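Nucleotidyl transferase AbiEii/AbiGii toxin family protein (Mycobacterium tuberculosis, PDB 6Y56) is MenT4, the toxin of a toxin-antitoxin system, a nucleotidyltransferase that probably blocks growth by transferring nucleotides to tRNA acceptor stems. Local coordinates at residues A6-H11 with D20-D25; Q109-V112 with G118-R121; P132-S137 with R200-L205. All coordinates share one frame; numbering follows the deposited sequence.

From the N terminus the chain first closes on itself at contact 1, where helix 5-11 folds back across the start of helix 19-38 over a seven-residue loop. Contact 2 closes a still shorter loop, pinning the connection that follows strand 107-114 against that strand before strand 125-129 begins. Contact 3 spans 62 residues, tying the loop after strand 125-129 to helix 196-212. The three lie in series; none nests or crosses. Contacts 1 and 2 touch through a salt bridge, Asp-20 OD2 to Arg-121 NH2 (2.7 Å), and through Leu-23 against Pro-120, joining helix 19-38 to the loop that follows strand 107-114. Contact 3 lies across the chain's centre, about 33 Å from contact 2, centre to centre.

Contact 1. Residues A6-H11 with D20-D25; sequences ALVARH and DAALLD
The N-terminal helix-loop-helix is clasped by His-11, at the end of helix 5-11, and Asp-25, on helix 19-38. His-11 NE2 donates to Asp-25 OD2 over 2.7 Å, a nearly straight bond with an N-H...O angle of 166°. The acceptor lies close to the imidazole plane, so the ring reaches it edge-on, while the carboxylate uses the anti side of OD2 and is turned 27° from the ring. Both CG atoms stand anti to their own backbone N, which sends the two side chains across the gap to meet at about a right angle. The CD2 edge of the ring turns to Ala-22, with CD2 3.8 Å from Ala-22 CB and 3.7 Å from Ala-22 O, the latter in the ring plane. One turn back, Val-8 fills the other half of the crossing. Its CG1 abuts the second helix 3.7 Å from Leu-23 N and 4.0 Å from Leu-23 CB, and its carbonyl O lies 3.7 Å from Ala-22 CB. The small Ala-22 methyl thus touches both the Val-8 carbonyl and the CD2 edge of His-11, and the axes of the two short helical segments come within 8.4 Å at an angle of 105°. Asp-25 has further partners: OD2 also forms a salt bridge with Arg-55, and OD1 one with Lys-56, both on helix 50-59. Bonds to both oxygens would restrict the rotation of the carboxylate. The arrangement is a nearly perpendicular helix pair, packed through alanine and valine and locked by a His-carboxylate hydrogen bond.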
loop_
_atom_site.group_PDB
_atom_site.type_symbol
_atom_site.label_atom_id
_atom_site.label_comp_id
_atom_site.label_asym_id
_atom_site.label_seq_id
_atom_site.Cartn_x
_atom_site.Cartn_y
_atom_site.Cartn_z
ATOM N N ALA A 6 -23.731 -8.206 12.647
ATOM C CA ALA A 6 -23.034 -8.663 13.844
ATOM C C ALA A 6 -21.656 -9.219 13.505
ATOM O O ALA A 6 -20.701 -9.026 14.265
ATOM C CB ALA A 6 -23.882 -9.690 14.596
ATOM N N LEU A 7 -21.528 -9.902 12.368
ATOM C CA LEU A 7 -20.224 -10.426 11.975
ATOM C C LEU A 7 -19.276 -9.297 11.594
ATOM O O LEU A 7 -18.093 -9.323 11.956
ATOM C CB LEU A 7 -20.370 -11.416 10.821
ATOM C CG LEU A 7 -20.835 -12.822 11.200
ATOM C CD1 LEU A 7 -21.054 -13.675 9.964
ATOM C CD2 LEU A 7 -19.831 -13.482 12.127
ATOM N N VAL A 8 -19.780 -8.289 10.881
ATOM C CA VAL A 8 -18.936 -7.152 10.521
ATOM C C VAL A 8 -18.536 -6.365 11.763
ATOM O O VAL A 8 -17.383 -5.939 11.901
ATOM C CB VAL A 8 -19.627 -6.282 9.456
ATOM C CG1 VAL A 8 -18.776 -5.030 9.134
ATOM C CG2 VAL A 8 -19.889 -7.102 8.199
ATOM N N ALA A 9 -19.467 -6.186 12.704
ATOM C CA ALA A 9 -19.135 -5.502 13.953
ATOM C C ALA A 9 -18.062 -6.253 14.738
ATOM O O ALA A 9 -17.169 -5.632 15.332
ATOM C CB ALA A 9 -20.393 -5.296 14.801
ATOM N N ARG A 10 -18.131 -7.585 14.755
ATOM C CA ARG A 10 -17.083 -8.363 15.420
ATOM C C ARG A 10 -15.747 -8.231 14.690
ATOM O O ARG A 10 -14.685 -8.142 15.326
ATOM C CB ARG A 10 -17.504 -9.833 15.507
ATOM C CG ARG A 10 -16.487 -10.737 16.192
ATOM C CD ARG A 10 -17.083 -12.113 16.503
ATOM N NE ARG A 10 -18.367 -11.975 17.182
ATOM C CZ ARG A 10 -19.533 -12.373 16.685
ATOM N NH1 ARG A 10 -19.586 -12.965 15.499
ATOM N NH2 ARG A 10 -20.647 -12.183 17.379
ATOM N N HIS A 11 -15.783 -8.233 13.355
ATOM C CA HIS A 11 -14.597 -7.984 12.542
ATOM C C HIS A 11 -13.959 -6.637 12.875
ATOM O O HIS A 11 -12.733 -6.475 12.752
ATOM C CB HIS A 11 -15.033 -8.044 11.081
ATOM C CG HIS A 11 -13.910 -8.057 10.102
ATOM N ND1 HIS A 11 -12.910 -9.003 10.121
ATOM C CD2 HIS A 11 -13.657 -7.255 9.044
ATOM C CE1 HIS A 11 -12.078 -8.777 9.121
ATOM N NE2 HIS A 11 -12.511 -7.724 8.450
ATOM N N ASP A 20 -17.523 0.918 9.645
ATOM C CA ASP A 20 -17.456 1.225 8.221
ATOM C C ASP A 20 -16.139 0.750 7.620
ATOM O O ASP A 20 -16.119 0.232 6.496
ATOM C CB ASP A 20 -17.649 2.726 7.992
ATOM C CG ASP A 20 -19.121 3.134 7.921
ATOM O OD1 ASP A 20 -20.002 2.289 8.151
ATOM O OD2 ASP A 20 -19.383 4.312 7.607
ATOM N N ALA A 21 -15.029 0.923 8.346
ATOM C CA ALA A 21 -13.750 0.407 7.863
ATOM C C ALA A 21 -13.776 -1.110 7.735
ATOM O O ALA A 21 -13.207 -1.671 6.791
ATOM C CB ALA A 21 -12.621 0.834 8.797
ATOM N N ALA A 22 -14.440 -1.796 8.676
ATOM C CA ALA A 22 -14.546 -3.248 8.604
ATOM C C ALA A 22 -15.405 -3.681 7.424
ATOM O O ALA A 22 -15.089 -4.669 6.754
ATOM C CB ALA A 22 -15.093 -3.812 9.918
ATOM N N LEU A 23 -16.492 -2.954 7.160
ATOM C CA LEU A 23 -17.324 -3.274 6.008
ATOM C C LEU A 23 -16.557 -3.064 4.710
ATOM O O LEU A 23 -16.670 -3.865 3.775
ATOM C CB LEU A 23 -18.603 -2.436 6.033
ATOM C CG LEU A 23 -19.647 -2.727 4.953
ATOM C CD1 LEU A 23 -20.001 -4.190 4.916
ATOM C CD2 LEU A 23 -20.897 -1.881 5.164
ATOM N N LEU A 24 -15.759 -1.996 4.644
ATOM C CA LEU A 24 -14.920 -1.765 3.471
ATOM C C LEU A 24 -13.867 -2.852 3.325
ATOM O O LEU A 24 -13.598 -3.313 2.210
ATOM C CB LEU A 24 -14.249 -0.401 3.580
ATOM C CG LEU A 24 -13.256 -0.099 2.449
ATOM C CD1 LEU A 24 -13.916 -0.062 1.070
ATOM C CD2 LEU A 24 -12.568 1.215 2.762
ATOM N N ASP A 25 -13.267 -3.278 4.437
ATOM C CA ASP A 25 -12.294 -4.367 4.405
ATOM C C ASP A 25 -12.902 -5.610 3.759
ATOM O O ASP A 25 -12.289 -6.245 2.883
ATOM C CB ASP A 25 -11.820 -4.664 5.839
ATOM C CG ASP A 25 -10.734 -5.725 5.901
ATOM O OD1 ASP A 25 -9.617 -5.456 5.421
ATOM O OD2 ASP A 25 -10.985 -6.837 6.428
#

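Contact 2. Residues Q109-V112 with G118-R121; sequences QLRV and GEPR
Pro-120 O and Val-112 N are joined by water 1, which donates to Pro-120 O over 3.0 Å and accepts from Val-112 N over 3.1 Å. The bridge lies in the long connection of the beta-hairpin made by the neighbouring antiparallel strands 107-114 and 125-129 of the mixed nucleotidyltransferase sheet. No direct hydrogen bond links strand segment 109-112 to 118-121; the water links the two backbones. Several C-H groups also gather round the Val-112 carbonyl. Glu-119 CG lies 3.3 Å and Pro-120 CD 3.4 Å from Val-112 O, and Glu-119 CA makes a CA-H...O contact with the same oxygen at 3.5 Å, bent to 133° at the hydrogen. From there the Glu-119 chain runs on extended, its CG anti to the backbone N (chi1 168°), which carries the carboxylate back along the strand to Arg-111. There OE2 lies beside the aliphatic part of the arginine, 3.9 Å from Arg-111 CD. The opposite charges would attract only weakly, Arg-111 NE and Glu-119 OE2 being beyond salt-bridge distance, and the guanidinium and carboxylate planes are 77° apart. One face of the guanidinium is covered toward its rim by the Gln-109 amide, two residues earlier on the strand. On the buried side, helix 19-38 covers both partners, Ala-27 meeting Val-112 and Leu-23 meeting Pro-120. Here the valine branch crosses the proline ring at about a right angle, in a tight fit that brings Val-112 CG2 to 3.5 Å from Pro-120 CG.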
loop_
_atom_site.group_PDB
_atom_site.type_symbol
_atom_site.label_atom_id
_atom_site.label_comp_id
_atom_site.label_asym_id
_atom_site.label_seq_id
_atom_site.Cartn_x
_atom_site.Cartn_y
_atom_site.Cartn_z
ATOM N N GLN A 109 -11.865 7.193 -6.900
ATOM C CA GLN A 109 -12.578 7.028 -5.647
ATOM C C GLN A 109 -13.447 5.785 -5.758
ATOM O O GLN A 109 -14.183 5.626 -6.738
ATOM C CB GLN A 109 -13.449 8.247 -5.362
ATOM C CG GLN A 109 -14.277 8.062 -4.100
ATOM C CD GLN A 109 -14.854 9.349 -3.550
ATOM O OE1 GLN A 109 -14.898 10.382 -4.232
ATOM N NE2 GLN A 109 -15.316 9.288 -2.306
ATOM N N LEU A 110 -13.366 4.916 -4.753
ATOM C CA LEU A 110 -14.142 3.686 -4.722
ATOM C C LEU A 110 -15.349 3.864 -3.814
ATOM O O LEU A 110 -15.218 4.334 -2.684
ATOM C CB LEU A 110 -13.283 2.539 -4.195
ATOM C CG LEU A 110 -13.980 1.185 -4.044
ATOM C CD1 LEU A 110 -14.306 0.605 -5.393
ATOM C CD2 LEU A 110 -13.074 0.254 -3.267
ATOM N N ARG A 111 -16.518 3.466 -4.299
ATOM C CA ARG A 111 -17.712 3.436 -3.478
ATOM C C ARG A 111 -18.245 2.017 -3.472
ATOM O O ARG A 111 -18.176 1.314 -4.482
ATOM C CB ARG A 111 -18.761 4.417 -3.995
ATOM C CG ARG A 111 -18.383 5.868 -3.707
ATOM C CD ARG A 111 -19.509 6.833 -4.041
ATOM N NE ARG A 111 -19.203 8.207 -3.642
ATOM C CZ ARG A 111 -18.558 9.089 -4.403
ATOM N NH1 ARG A 111 -18.132 8.747 -5.615
ATOM N NH2 ARG A 111 -18.333 10.319 -3.949
ATOM N N VAL A 112 -18.697 1.567 -2.311
ATOM C CA VAL A 112 -19.205 0.213 -2.165
ATOM C C VAL A 112 -20.541 0.295 -1.444
ATOM O O VAL A 112 -20.736 1.151 -0.579
ATOM C CB VAL A 112 -18.208 -0.736 -1.448
ATOM C CG1 VAL A 112 -16.781 -0.545 -1.963
ATOM C CG2 VAL A 112 -18.216 -0.538 0.033
ATOM N N GLY A 118 -25.537 -1.792 3.726
ATOM C CA GLY A 118 -25.466 -0.405 3.328
ATOM C C GLY A 118 -24.103 0.002 2.804
ATOM O O GLY A 118 -23.258 -0.817 2.430
ATOM N N GLU A 119 -23.899 1.317 2.778
ATOM C CA GLU A 119 -22.721 1.919 2.178
ATOM C C GLU A 119 -21.842 2.516 3.261
ATOM O O GLU A 119 -22.275 3.451 3.954
ATOM C CB GLU A 119 -23.144 3.006 1.193
ATOM C CG GLU A 119 -21.996 3.882 0.733
ATOM C CD GLU A 119 -22.352 4.734 -0.470
ATOM O OE1 GLU A 119 -23.522 4.680 -0.911
ATOM O OE2 GLU A 119 -21.461 5.454 -0.971
ATOM N N PRO A 120 -20.616 2.029 3.444
ATOM C CA PRO A 120 -19.723 2.654 4.426
ATOM C C PRO A 120 -19.367 4.073 4.008
ATOM O O PRO A 120 -19.097 4.350 2.839
ATOM C CB PRO A 120 -18.493 1.739 4.427
ATOM C CG PRO A 120 -18.540 1.022 3.121
ATOM C CD PRO A 120 -19.997 0.870 2.779
ATOM N N ARG A 121 -19.395 4.981 4.978
ATOM C CA ARG A 121 -19.148 6.398 4.712
ATOM C C ARG A 121 -17.685 6.772 4.883
ATOM O O ARG A 121 -17.354 7.832 5.419
ATOM C CB ARG A 121 -20.050 7.256 5.593
ATOM C CG ARG A 121 -21.530 6.939 5.426
ATOM C CD ARG A 121 -22.295 7.012 6.746
ATOM N NE ARG A 121 -21.562 6.449 7.881
ATOM C CZ ARG A 121 -21.894 5.320 8.500
ATOM N NH1 ARG A 121 -22.940 4.614 8.089
ATOM N NH2 ARG A 121 -21.171 4.886 9.526
HETATM O O HOH W 1 -18.488 3.510 0.064
#

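Contact 3. Residues P132-S137 with R200-L205; sequences PLALPS and RRLWVL
Leu-202 reaches from helix 196-212 toward Ala-134 and Leu-135 of the facing loop, and only its two methyl groups make the contact. CB points toward the loop but does not touch it. CG follows and serves as the fork from which the methyls part to different loop residues. CD2 ends against Ala-134 CB at 3.7 Å. CD1 carries the chain on in extended form (chi2 171°) and meets Leu-135 CD1, also at 3.7 Å, with Leu-135 CG behind it at 4.2 Å; the two leucines pass each other at a slant. This is apolar packing between the loop that links strand 125-129 to strand 138-141 and the helical C-terminal part of the chain. Leu-135 swings its CG away from its own carbonyl carbon (chi1 -60°), and its CD1 branch then turns toward the helix although its CB does not aim there. Glu-165 of helix 163-174 accepts the backbone N-H of Ala-134 on OE2 and that of Leu-135 on OE1. Leu-202 also packs on Ala-168 of that helix and on Leu-291 of helix 281-292, whose Leu-288 meets Ala-134.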
loop_
_atom_site.group_PDB
_atom_site.type_symbol
_atom_site.label_atom_id
_atom_site.label_comp_id
_atom_site.label_asym_id
_atom_site.label_seq_id
_atom_site.Cartn_x
_atom_site.Cartn_y
_atom_site.Cartn_z
ATOM N N PRO A 132 7.370 0.534 -13.323
ATOM C CA PRO A 132 7.485 -0.896 -13.017
ATOM C C PRO A 132 8.118 -1.137 -11.649
ATOM O O PRO A 132 9.003 -0.400 -11.207
ATOM C CB PRO A 132 8.385 -1.427 -14.140
ATOM C CG PRO A 132 8.225 -0.427 -15.258
ATOM C CD PRO A 132 8.040 0.897 -14.584
ATOM N N LEU A 133 7.650 -2.187 -10.980
ATOM C CA LEU A 133 8.297 -2.644 -9.758
ATOM C C LEU A 133 9.693 -3.163 -10.068
ATOM O O LEU A 133 9.978 -3.646 -11.168
ATOM C CB LEU A 133 7.488 -3.750 -9.090
ATOM C CG LEU A 133 6.165 -3.264 -8.505
ATOM C CD1 LEU A 133 5.367 -4.425 -7.952
ATOM C CD2 LEU A 133 6.381 -2.210 -7.417
ATOM N N ALA A 134 10.567 -3.063 -9.078
ATOM C CA ALA A 134 11.953 -3.463 -9.262
ATOM C C ALA A 134 12.168 -4.952 -9.039
ATOM O O ALA A 134 13.042 -5.540 -9.682
ATOM C CB ALA A 134 12.856 -2.678 -8.308
ATOM N N LEU A 135 11.396 -5.575 -8.153
ATOM C CA LEU A 135 11.611 -6.951 -7.738
ATOM C C LEU A 135 10.447 -7.834 -8.165
ATOM O O LEU A 135 9.314 -7.360 -8.277
ATOM C CB LEU A 135 11.741 -7.032 -6.212
ATOM C CG LEU A 135 12.884 -6.242 -5.589
ATOM C CD1 LEU A 135 12.903 -6.471 -4.090
ATOM C CD2 LEU A 135 14.213 -6.649 -6.211
ATOM N N PRO A 136 10.687 -9.128 -8.382
ATOM C CA PRO A 136 9.581 -10.032 -8.709
ATOM C C PRO A 136 8.566 -10.067 -7.580
ATOM O O PRO A 136 8.907 -9.979 -6.401
ATOM C CB PRO A 136 10.269 -11.391 -8.869
ATOM C CG PRO A 136 11.690 -11.062 -9.178
ATOM C CD PRO A 136 11.995 -9.805 -8.426
ATOM N N SER A 137 7.301 -10.206 -7.955
ATOM C CA SER A 137 6.243 -10.286 -6.959
ATOM C C SER A 137 6.297 -11.621 -6.224
ATOM O O SER A 137 6.931 -12.590 -6.665
ATOM C CB SER A 137 4.874 -10.170 -7.628
ATOM O OG SER A 137 4.712 -11.133 -8.650
ATOM N N ARG A 200 17.616 -0.246 1.649
ATOM C CA ARG A 200 18.260 1.054 1.512
ATOM C C ARG A 200 18.528 1.385 0.050
ATOM O O ARG A 200 18.291 2.520 -0.391
ATOM C CB ARG A 200 19.560 1.051 2.313
ATOM C CG ARG A 200 20.365 2.343 2.239
ATOM C CD ARG A 200 21.595 2.298 3.155
ATOM N NE ARG A 200 22.450 1.164 2.834
ATOM C CZ ARG A 200 22.867 0.245 3.699
ATOM N NH1 ARG A 200 22.560 0.307 4.987
ATOM N NH2 ARG A 200 23.629 -0.744 3.263
ATOM N N ARG A 201 19.029 0.410 -0.713
ATOM C CA ARG A 201 19.282 0.611 -2.136
ATOM C C ARG A 201 17.996 0.939 -2.876
ATOM O O ARG A 201 17.934 1.918 -3.632
ATOM C CB ARG A 201 19.967 -0.631 -2.719
ATOM C CG ARG A 201 20.122 -0.652 -4.241
ATOM C CD ARG A 201 20.918 0.531 -4.756
ATOM N NE ARG A 201 22.263 0.606 -4.186
ATOM C CZ ARG A 201 23.371 0.211 -4.808
ATOM N NH1 ARG A 201 24.549 0.354 -4.211
ATOM N NH2 ARG A 201 23.306 -0.315 -6.024
ATOM N N LEU A 202 16.950 0.152 -2.644
ATOM C CA LEU A 202 15.677 0.390 -3.313
ATOM C C LEU A 202 15.091 1.739 -2.924
ATOM O O LEU A 202 14.497 2.417 -3.766
ATOM C CB LEU A 202 14.692 -0.729 -2.981
ATOM C CG LEU A 202 14.919 -2.049 -3.702
ATOM C CD1 LEU A 202 14.000 -3.101 -3.106
ATOM C CD2 LEU A 202 14.640 -1.863 -5.178
ATOM N N TRP A 203 15.227 2.135 -1.652
ATOM C CA TRP A 203 14.732 3.437 -1.204
ATOM C C TRP A 203 15.354 4.563 -2.021
ATOM O O TRP A 203 14.652 5.433 -2.546
ATOM C CB TRP A 203 15.040 3.615 0.286
ATOM C CG TRP A 203 14.718 4.961 0.856
ATOM C CD1 TRP A 203 13.511 5.594 0.843
ATOM C CD2 TRP A 203 15.622 5.829 1.541
ATOM N NE1 TRP A 203 13.609 6.800 1.495
ATOM C CE2 TRP A 203 14.896 6.973 1.927
ATOM C CE3 TRP A 203 16.975 5.750 1.864
ATOM C CZ2 TRP A 203 15.479 8.035 2.627
ATOM C CZ3 TRP A 203 17.552 6.793 2.555
ATOM C CH2 TRP A 203 16.801 7.926 2.929
ATOM N N VAL A 204 16.678 4.544 -2.166
ATOM C CA VAL A 204 17.346 5.592 -2.931
ATOM C C VAL A 204 16.861 5.597 -4.374
ATOM O O VAL A 204 16.608 6.659 -4.954
ATOM C CB VAL A 204 18.876 5.437 -2.841
ATOM C CG1 VAL A 204 19.580 6.435 -3.772
ATOM C CG2 VAL A 204 19.325 5.623 -1.412
ATOM N N LEU A 205 16.735 4.412 -4.983
ATOM C CA LEU A 205 16.312 4.332 -6.379
ATOM C C LEU A 205 14.864 4.773 -6.545
ATOM O O LEU A 205 14.518 5.407 -7.552
ATOM C CB LEU A 205 16.511 2.913 -6.918
ATOM C CG LEU A 205 17.957 2.414 -6.902
ATOM C CD1 LEU A 205 18.051 0.951 -7.298
ATOM C CD2 LEU A 205 18.865 3.244 -7.801
#